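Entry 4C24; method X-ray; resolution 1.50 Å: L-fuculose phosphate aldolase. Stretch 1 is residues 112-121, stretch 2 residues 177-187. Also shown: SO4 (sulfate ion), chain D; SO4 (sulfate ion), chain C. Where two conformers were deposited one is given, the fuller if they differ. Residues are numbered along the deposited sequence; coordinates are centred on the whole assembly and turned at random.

Stretch 1, residues 112-121: EPLPASHYMI
Stretch 2, residues 177-187: EEVEYCAKIYC

How do the two backbones lie against each other? Stretch 2 is helix throughout, phi/psi near -63/-44, with regular i to i-4 hydrogen bonds such as Ala183 N to Val179 O (2.8 Å). Stretch 1 is extended at Glu112 to Pro115, turns at Ala116 (-81/58) and Ser117, and enters a 3-10 segment at Tyr119. Overall the stretches run obliquely in opposed directions, but the register is not a simple antiparallel one: it rises from Leu114–Ala183 (CA to CA 6.4 Å) to Ser117–Tyr186 (6.2 Å), then falls back through His118–Cys182 (6.1 Å) and Met120–Glu178 (6.8 Å), with Ile121–Val179 (6.1 Å) at the end.

Which bump fills which hollow? Leu114 (chi1 t, chi2 p) fits into the helix surface between Val179, Cys182, Ala183 and Tyr186: its CD2 lies 3.9 Å from Val179 CG1 and 4.2 Å from Ala183 CB, its CD1 3.7 Å from Tyr186 CB. Small Cys182 (chi1 m) answers from the helix, its SG 3.6 Å from Ile121 N and 4.0 Å from His118 CB. Ile121 (t, p) adds CD1 at 3.8 Å from Val179 CG2.

How are the aromatic rings used? Tyr186 (chi1 t, chi2 59°) offers a flat face to Pro115, whose CD sits 3.5 Å from the ring centroid, a CH-pi contact 14° off the normal. Tyr181 (t, 82°) turns its edge to the face of His118 (t, -78°), centroids 5.5 Å apart, planes at 84°. His118 ND1 accepts from Met120 N (3.0 Å), a bond within stretch 1 that is consistent with this ring orientation, while NE2 is bonded elsewhere in the structure.

What polar links join the stretches? No direct hydrogen bond crosses; two waters bridge the stretches. One accepts from Tyr186 OH (2.8 Å) and donates to Pro113 O (2.7 Å) and Glu112 OE1 (3.1 Å); another lies 2.6 Å from Ser117 OG (chi1 p) and donates to Cys182 O (2.8 Å).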

# COMPACT_ATOMS: atom_id res chain seq x y z
N GLU A 112 10.00 -3.47 -20.85
CA GLU A 112 8.94 -2.75 -21.53
C GLU A 112 9.06 -1.28 -21.23
O GLU A 112 9.24 -0.91 -20.07
CB GLU A 112 7.57 -3.21 -21.05
CG GLU A 112 7.14 -4.58 -21.57
CD GLU A 112 6.45 -4.51 -22.93
OE1 GLU A 112 6.34 -3.41 -23.51
OE2 GLU A 112 6.00 -5.58 -23.40
N PRO A 113 9.02 -0.43 -22.26
CA PRO A 113 9.08 1.00 -22.05
C PRO A 113 7.79 1.57 -21.46
O PRO A 113 6.74 0.93 -21.43
CB PRO A 113 9.32 1.55 -23.45
CG PRO A 113 8.63 0.54 -24.36
CD PRO A 113 8.79 -0.78 -23.69
N LEU A 114 7.89 2.80 -20.94
CA LEU A 114 6.72 3.47 -20.40
C LEU A 114 6.25 4.59 -21.32
O LEU A 114 6.96 5.58 -21.50
CB LEU A 114 7.09 4.07 -19.03
CG LEU A 114 6.06 4.95 -18.33
CD1 LEU A 114 4.75 4.23 -18.06
CD2 LEU A 114 6.65 5.42 -17.01
N PRO A 115 5.04 4.44 -21.90
CA PRO A 115 4.52 5.48 -22.77
C PRO A 115 3.66 6.50 -22.05
O PRO A 115 3.46 6.37 -20.84
CB PRO A 115 3.65 4.68 -23.76
CG PRO A 115 3.12 3.58 -22.91
CD PRO A 115 4.12 3.30 -21.81
N ALA A 116 3.15 7.48 -22.80
CA ALA A 116 2.36 8.58 -22.26
C ALA A 116 0.89 8.23 -22.03
O ALA A 116 -0.01 8.91 -22.55
CB ALA A 116 2.47 9.78 -23.17
N SER A 117 0.63 7.21 -21.21
CA SER A 117 -0.74 6.94 -20.79
C SER A 117 -1.23 7.98 -19.79
O SER A 117 -2.41 8.19 -19.67
CB SER A 117 -0.91 5.52 -20.22
OG SER A 117 0.16 5.15 -19.36
N HIS A 118 -0.29 8.61 -19.07
CA HIS A 118 -0.61 9.76 -18.24
C HIS A 118 0.27 10.91 -18.66
O HIS A 118 1.47 10.72 -18.90
CB HIS A 118 -0.36 9.44 -16.78
CG HIS A 118 -1.00 10.42 -15.86
ND1 HIS A 118 -0.44 11.66 -15.61
CD2 HIS A 118 -2.17 10.38 -15.18
CE1 HIS A 118 -1.24 12.33 -14.79
NE2 HIS A 118 -2.29 11.58 -14.52
N TYR A 119 -0.31 12.11 -18.74
CA TYR A 119 0.43 13.27 -19.23
C TYR A 119 1.64 13.68 -18.37
O TYR A 119 2.56 14.32 -18.88
CB TYR A 119 -0.48 14.47 -19.46
CG TYR A 119 -0.81 15.26 -18.24
CD1 TYR A 119 0.02 16.30 -17.85
CD2 TYR A 119 -1.94 14.98 -17.47
CE1 TYR A 119 -0.25 17.05 -16.72
CE2 TYR A 119 -2.21 15.73 -16.32
CZ TYR A 119 -1.36 16.77 -15.98
OH TYR A 119 -1.63 17.50 -14.84
N MET A 120 1.63 13.29 -17.10
CA MET A 120 2.71 13.71 -16.19
C MET A 120 4.07 13.12 -16.52
O MET A 120 5.10 13.55 -16.00
CB MET A 120 2.34 13.42 -14.75
CG MET A 120 1.35 14.41 -14.18
SD MET A 120 1.96 16.10 -14.12
CE MET A 120 3.52 15.89 -13.30
N ILE A 121 4.11 12.13 -17.40
CA ILE A 121 5.37 11.56 -17.80
C ILE A 121 6.25 12.63 -18.47
O ILE A 121 7.44 12.45 -18.58
CB ILE A 121 5.20 10.29 -18.68
CG1 ILE A 121 6.49 9.46 -18.66
CG2 ILE A 121 4.71 10.62 -20.10
CD1 ILE A 121 6.98 9.15 -17.26
N GLU A 177 9.42 10.12 -8.38
CA GLU A 177 8.09 9.95 -7.89
C GLU A 177 7.06 9.89 -9.00
O GLU A 177 6.17 9.04 -8.97
CB GLU A 177 7.76 11.10 -6.94
CG GLU A 177 6.48 10.95 -6.16
CD GLU A 177 6.38 12.05 -5.13
OE1 GLU A 177 6.09 13.19 -5.52
OE2 GLU A 177 6.63 11.75 -3.95
N GLU A 178 7.16 10.81 -9.95
CA GLU A 178 6.19 10.91 -11.03
C GLU A 178 6.32 9.75 -12.00
O GLU A 178 5.31 9.21 -12.45
CB GLU A 178 6.33 12.24 -11.76
CG GLU A 178 5.03 12.68 -12.38
CD GLU A 178 3.89 12.78 -11.37
OE1 GLU A 178 4.13 13.15 -10.20
OE2 GLU A 178 2.75 12.48 -11.75
N VAL A 179 7.55 9.38 -12.34
CA VAL A 179 7.73 8.22 -13.24
C VAL A 179 7.23 6.94 -12.56
O VAL A 179 6.58 6.11 -13.20
CB VAL A 179 9.18 8.05 -13.70
CG1 VAL A 179 9.36 6.74 -14.47
CG2 VAL A 179 9.58 9.25 -14.55
N GLU A 180 7.47 6.77 -11.27
CA GLU A 180 6.93 5.61 -10.58
C GLU A 180 5.38 5.63 -10.63
O GLU A 180 4.74 4.58 -10.88
CB GLU A 180 7.47 5.53 -9.14
CG GLU A 180 6.83 4.43 -8.28
CD GLU A 180 6.87 3.00 -8.86
OE1 GLU A 180 7.80 2.70 -9.60
OE2 GLU A 180 6.03 2.16 -8.46
N TYR A 181 4.77 6.81 -10.45
CA TYR A 181 3.33 6.92 -10.48
C TYR A 181 2.81 6.55 -11.87
O TYR A 181 1.85 5.79 -11.98
CB TYR A 181 2.92 8.34 -10.09
CG TYR A 181 1.47 8.66 -10.29
CD1 TYR A 181 0.53 8.30 -9.35
CD2 TYR A 181 1.04 9.35 -11.44
CE1 TYR A 181 -0.82 8.59 -9.53
CE2 TYR A 181 -0.30 9.65 -11.64
CZ TYR A 181 -1.23 9.28 -10.68
OH TYR A 181 -2.56 9.57 -10.87
N CYS A 182 3.45 7.10 -12.89
CA CYS A 182 3.03 6.84 -14.27
C CYS A 182 3.21 5.36 -14.57
O CYS A 182 2.34 4.77 -15.26
CB CYS A 182 3.82 7.68 -15.27
SG CYS A 182 3.31 9.41 -15.24
N ALA A 183 4.30 4.77 -14.11
CA ALA A 183 4.52 3.33 -14.36
C ALA A 183 3.40 2.52 -13.74
O ALA A 183 2.89 1.55 -14.32
CB ALA A 183 5.87 2.87 -13.83
N LYS A 184 3.04 2.87 -12.52
CA LYS A 184 1.97 2.21 -11.81
C LYS A 184 0.64 2.35 -12.56
O LYS A 184 -0.06 1.35 -12.75
CB LYS A 184 1.88 2.74 -10.36
CG LYS A 184 0.80 2.00 -9.57
CD LYS A 184 0.84 2.42 -8.12
CE LYS A 184 -0.21 1.70 -7.31
NZ LYS A 184 -0.02 2.04 -5.86
N ILE A 185 0.28 3.56 -12.96
CA ILE A 185 -0.96 3.78 -13.69
C ILE A 185 -0.95 2.91 -14.95
O ILE A 185 -1.96 2.26 -15.25
CB ILE A 185 -1.17 5.27 -14.06
CG1 ILE A 185 -1.33 6.14 -12.79
CG2 ILE A 185 -2.33 5.47 -15.04
CD1 ILE A 185 -2.49 5.74 -11.93
N TYR A 186 0.17 2.92 -15.65
CA TYR A 186 0.24 2.18 -16.94
C TYR A 186 0.07 0.70 -16.69
O TYR A 186 -0.69 0.01 -17.43
CB TYR A 186 1.57 2.45 -17.60
CG TYR A 186 1.79 1.75 -18.92
CD1 TYR A 186 0.93 1.95 -19.97
CD2 TYR A 186 2.86 0.90 -19.09
CE1 TYR A 186 1.17 1.33 -21.17
CE2 TYR A 186 3.11 0.26 -20.29
CZ TYR A 186 2.25 0.50 -21.33
OH TYR A 186 2.49 -0.15 -22.53
N CYS A 187 0.76 0.16 -15.71
CA CYS A 187 0.66 -1.27 -15.43
C CYS A 187 -0.74 -1.68 -15.01
O CYS A 187 -1.30 -2.68 -15.45
CB CYS A 187 1.65 -1.64 -14.32
SG CYS A 187 3.35 -1.74 -14.88
S SO4 D . 3.10 0.17 -4.29
O1 SO4 D . 4.57 0.06 -4.29
O2 SO4 D . 2.71 0.70 -2.97
O3 SO4 D . 2.74 1.12 -5.36
O4 SO4 D . 2.50 -1.16 -4.54
S SO4 C . -3.08 2.19 -3.71
O1 SO4 C . -2.91 3.55 -4.27
O2 SO4 C . -2.49 2.22 -2.35
O3 SO4 C . -4.53 1.94 -3.64
O4 SO4 C . -2.40 1.21 -4.58
O HOH W 1 5.19 -0.50 -23.18
O HOH W 2 0.75 6.23 -17.10